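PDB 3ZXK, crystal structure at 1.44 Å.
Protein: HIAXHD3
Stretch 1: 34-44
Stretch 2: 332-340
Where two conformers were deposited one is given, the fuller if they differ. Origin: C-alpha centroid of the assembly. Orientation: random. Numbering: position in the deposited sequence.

Stretch 1 (34-44) STFAYSPGAPV
Stretch 2 (332-340) HWEWNHNPD

Two segments nearly three hundred residues apart in one chain meet here through a very short antiparallel ladder, and together they bury 510 Å². The register is set by two pairs: Y38 opposite N336, the non-hydrogen-bonded pair, with CA atoms 4.9 Å apart, and S39 opposite W335, the hydrogen-bonded pair, with CA atoms 5.0 Å apart. Side chains of Y38 and N336 (chi1 t, chi2 33°) occupy one face of the sheet, those of S39 and W335 (chi1 m, chi2 100°) the other. Phi/psi is -78/142 at Y38, -143/137 at E334, -78/153 at W335 and -78/107 at N336.

S39, one of the two residues that cover the most surface, concentrates the polar contacts. Extended at phi/psi -137/124, it uses both backbone polar groups on W335: S39 N donates to W335 O at 2.9 Å, and W335 N donates to S39 O at 2.7 Å, closing the small ring of a hydrogen-bonded antiparallel pair. Its side chain, chi1 t, adds a third bond, S39 OG donating to N338 OD1 at 2.6 Å. N338 points its CA-to-CB bond away overall, yet with chi1 m and chi2 -31° its end comes back within reach of the serine. The small side chain thus ties the strand to the loop that follows its partner. The ladder is extended by one weak bond, H337 N to A37 O at 2.9 Å, with an angle at hydrogen of only 129°; H337 has left the strand at phi/psi 66/169. Between these bonds, Y38 CA lies 3.3 Å from W335 O, a CA-H...O contact.

E334 has the largest covered area, and its long side chain reaches T35, Y38, P40 and P43. Its CA-to-CB bond runs sideways, and the side chain (chi1 m, chi2 t, chi3 8°) extends along the first stretch. E334 CG lies 3.4 Å from P40 O; E334 OE1 comes to 3.6 Å from both T35 CG2 and Y38 CB, and E334 OE2 to 3.8 Å from P43 CG. The carboxylate oxygens here meet carbon atoms, so these are packing contacts; their hydrogen bonds lie elsewhere in the structure. The bend that flanks the glutamate includes a cis peptide before P40 (phi/psi -67/160) and a corner at A42 (60/65), and T35 OG1 braces it by accepting from A42 N at 2.9 Å.

Y38, third in area, enters its strand from a type II' turn, T35 to Y38, with F36 at 58/-125, A37 at -97/12 and Y38 N bonded to T35 O at 3.0 Å. At chi1 m, chi2 -86°, its ring lies obliquely by N336, Y38 CD1 4.1 Å from N336 CA. One residue earlier, A37 sets its methyl over the face of the H337 imidazole (chi1 m, chi2 64°): A37 CB is 4.0 Å from the ring centroid, 13° off the normal, a CH-pi contact. H337 ND1 also donates to N336 OD1 at 2.9 Å, tying the imidazole to its neighbour. The rule is compact: a two-pair ladder fixes the register, a side-chain hydrogen bond and a CH-pi contact secure the H337-N338 side, and E334 packs at the other.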

# COMPACT_ATOMS: atom_id res chain seq x y z
N SER A 34 -1.66 4.56 -0.85
CA SER A 34 -0.52 4.98 -1.67
C SER A 34 0.57 3.93 -1.76
O SER A 34 0.84 3.18 -0.80
CB SER A 34 0.08 6.24 -1.08
OG SER A 34 -0.92 7.22 -0.99
N THR A 35 1.19 3.87 -2.94
CA THR A 35 2.10 2.77 -3.25
C THR A 35 3.44 3.17 -3.86
O THR A 35 4.19 2.30 -4.25
CB THR A 35 1.44 1.79 -4.24
OG1 THR A 35 0.63 2.55 -5.16
CG2 THR A 35 0.52 0.79 -3.48
N PHE A 36 3.74 4.46 -3.97
CA PHE A 36 5.10 4.87 -4.42
C PHE A 36 5.40 4.28 -5.81
O PHE A 36 4.60 4.50 -6.73
CB PHE A 36 6.14 4.61 -3.30
CG PHE A 36 5.79 5.37 -2.04
CD1 PHE A 36 4.87 4.86 -1.11
CD2 PHE A 36 6.28 6.67 -1.86
CE1 PHE A 36 4.49 5.61 0.00
CE2 PHE A 36 5.90 7.43 -0.75
CZ PHE A 36 5.02 6.89 0.18
N ALA A 37 6.49 3.54 -5.96
CA ALA A 37 6.86 2.97 -7.25
C ALA A 37 6.42 1.51 -7.42
O ALA A 37 6.81 0.84 -8.38
CB ALA A 37 8.36 3.12 -7.51
N TYR A 38 5.57 1.02 -6.53
CA TYR A 38 5.03 -0.35 -6.68
C TYR A 38 3.91 -0.37 -7.73
O TYR A 38 3.18 0.58 -7.90
CB TYR A 38 4.59 -0.89 -5.31
CG TYR A 38 5.82 -1.11 -4.40
CD1 TYR A 38 6.53 -2.28 -4.44
CD2 TYR A 38 6.27 -0.10 -3.52
CE1 TYR A 38 7.66 -2.48 -3.63
CE2 TYR A 38 7.38 -0.28 -2.70
CZ TYR A 38 8.07 -1.49 -2.75
OH TYR A 38 9.20 -1.70 -1.95
N SER A 39 3.86 -1.43 -8.51
CA SER A 39 3.02 -1.46 -9.72
C SER A 39 2.30 -2.81 -9.81
O SER A 39 2.97 -3.85 -9.87
CB SER A 39 3.92 -1.30 -10.94
OG SER A 39 3.15 -1.39 -12.15
N PRO A 40 0.96 -2.85 -9.89
CA PRO A 40 0.02 -1.76 -10.02
C PRO A 40 0.00 -0.89 -8.78
O PRO A 40 0.38 -1.33 -7.69
CB PRO A 40 -1.34 -2.49 -10.20
CG PRO A 40 -1.14 -3.82 -9.59
CD PRO A 40 0.29 -4.17 -9.91
N GLY A 41 -0.49 0.32 -8.96
CA GLY A 41 -0.54 1.29 -7.88
C GLY A 41 -1.94 1.60 -7.41
O GLY A 41 -2.92 1.28 -8.10
N ALA A 42 -2.02 2.25 -6.25
CA ALA A 42 -3.27 2.78 -5.69
C ALA A 42 -4.32 1.71 -5.44
O ALA A 42 -5.39 1.73 -6.07
CB ALA A 42 -3.84 3.94 -6.52
N PRO A 43 -4.04 0.79 -4.52
CA PRO A 43 -5.01 -0.27 -4.22
C PRO A 43 -6.31 0.32 -3.69
O PRO A 43 -6.31 1.42 -3.08
CB PRO A 43 -4.36 -1.05 -3.07
CG PRO A 43 -3.09 -0.39 -2.77
CD PRO A 43 -2.84 0.75 -3.66
N VAL A 44 -7.39 -0.41 -3.94
CA VAL A 44 -8.70 -0.16 -3.35
C VAL A 44 -9.07 -1.39 -2.52
O VAL A 44 -9.05 -2.52 -3.04
CB VAL A 44 -9.80 0.07 -4.42
CG1 VAL A 44 -11.14 0.39 -3.77
CG2 VAL A 44 -9.42 1.23 -5.34
N HIS A 332 -3.29 -8.92 -4.00
CA HIS A 332 -2.21 -8.75 -3.01
C HIS A 332 -0.84 -8.46 -3.60
O HIS A 332 0.05 -7.96 -2.91
CB HIS A 332 -2.11 -9.98 -2.11
CG HIS A 332 -3.35 -10.26 -1.34
ND1 HIS A 332 -3.68 -9.60 -0.21
CD2 HIS A 332 -4.39 -11.15 -1.59
CE1 HIS A 332 -4.87 -10.02 0.22
NE2 HIS A 332 -5.31 -10.97 -0.62
N TRP A 333 -0.64 -8.76 -4.88
CA TRP A 333 0.70 -8.66 -5.47
C TRP A 333 0.92 -7.36 -6.18
O TRP A 333 0.02 -6.84 -6.87
CB TRP A 333 0.90 -9.76 -6.48
CG TRP A 333 0.87 -11.14 -5.90
CD1 TRP A 333 -0.15 -12.09 -6.02
CD2 TRP A 333 1.93 -11.79 -5.16
NE1 TRP A 333 0.22 -13.26 -5.39
CE2 TRP A 333 1.46 -13.13 -4.83
CE3 TRP A 333 3.18 -11.40 -4.71
CZ2 TRP A 333 2.24 -14.04 -4.12
CZ3 TRP A 333 3.96 -12.31 -4.00
CH2 TRP A 333 3.49 -13.61 -3.71
N GLU A 334 2.14 -6.85 -6.00
CA GLU A 334 2.60 -5.66 -6.73
C GLU A 334 4.06 -5.80 -7.06
O GLU A 334 4.87 -6.23 -6.22
CB GLU A 334 2.42 -4.38 -5.88
CG GLU A 334 0.97 -3.97 -5.58
CD GLU A 334 0.78 -3.04 -4.39
OE1 GLU A 334 1.77 -2.52 -3.81
OE2 GLU A 334 -0.39 -2.80 -4.03
N TRP A 335 4.42 -5.44 -8.28
CA TRP A 335 5.81 -5.48 -8.69
C TRP A 335 6.57 -4.30 -8.15
O TRP A 335 5.98 -3.26 -7.90
CB TRP A 335 5.88 -5.39 -10.20
CG TRP A 335 5.18 -6.48 -10.96
CD1 TRP A 335 3.94 -6.42 -11.57
CD2 TRP A 335 5.74 -7.79 -11.29
NE1 TRP A 335 3.66 -7.61 -12.21
CE2 TRP A 335 4.70 -8.47 -12.07
CE3 TRP A 335 6.93 -8.47 -10.98
CZ2 TRP A 335 4.89 -9.75 -12.57
CZ3 TRP A 335 7.10 -9.76 -11.48
CH2 TRP A 335 6.10 -10.39 -12.26
N ASN A 336 7.89 -4.45 -7.95
CA ASN A 336 8.78 -3.32 -7.68
C ASN A 336 9.05 -2.60 -9.01
O ASN A 336 9.76 -3.13 -9.86
CB ASN A 336 10.08 -3.82 -7.04
CG ASN A 336 11.14 -2.74 -7.00
OD1 ASN A 336 10.81 -1.57 -6.86
ND2 ASN A 336 12.39 -3.12 -7.15
N HIS A 337 8.47 -1.41 -9.22
CA HIS A 337 8.42 -0.71 -10.53
C HIS A 337 7.58 -1.50 -11.55
O HIS A 337 7.18 -2.62 -11.27
CB HIS A 337 9.83 -0.37 -11.08
CG HIS A 337 10.61 0.65 -10.25
ND1 HIS A 337 11.01 0.43 -8.98
CD2 HIS A 337 11.10 1.90 -10.61
CE1 HIS A 337 11.70 1.50 -8.54
NE2 HIS A 337 11.79 2.38 -9.54
N ASN A 338 7.25 -0.91 -12.69
CA ASN A 338 6.48 -1.62 -13.69
C ASN A 338 7.24 -2.85 -14.15
O ASN A 338 8.48 -2.83 -14.31
CB ASN A 338 6.24 -0.77 -14.92
CG ASN A 338 5.24 0.32 -14.69
OD1 ASN A 338 4.31 0.20 -13.88
ND2 ASN A 338 5.41 1.39 -15.43
N PRO A 339 6.51 -3.94 -14.36
CA PRO A 339 7.14 -5.16 -14.83
C PRO A 339 7.48 -5.10 -16.33
O PRO A 339 6.86 -4.32 -17.09
CB PRO A 339 6.06 -6.21 -14.55
CG PRO A 339 4.79 -5.48 -14.76
CD PRO A 339 5.07 -4.13 -14.14
N ASP A 340 8.47 -5.89 -16.75
CA ASP A 340 8.66 -6.21 -18.16
C ASP A 340 7.72 -7.37 -18.50
O ASP A 340 7.95 -8.53 -18.11
CB ASP A 340 10.13 -6.58 -18.44
CG ASP A 340 10.40 -6.91 -19.90
OD1 ASP A 340 9.44 -7.17 -20.67
OD2 ASP A 340 11.59 -6.92 -20.27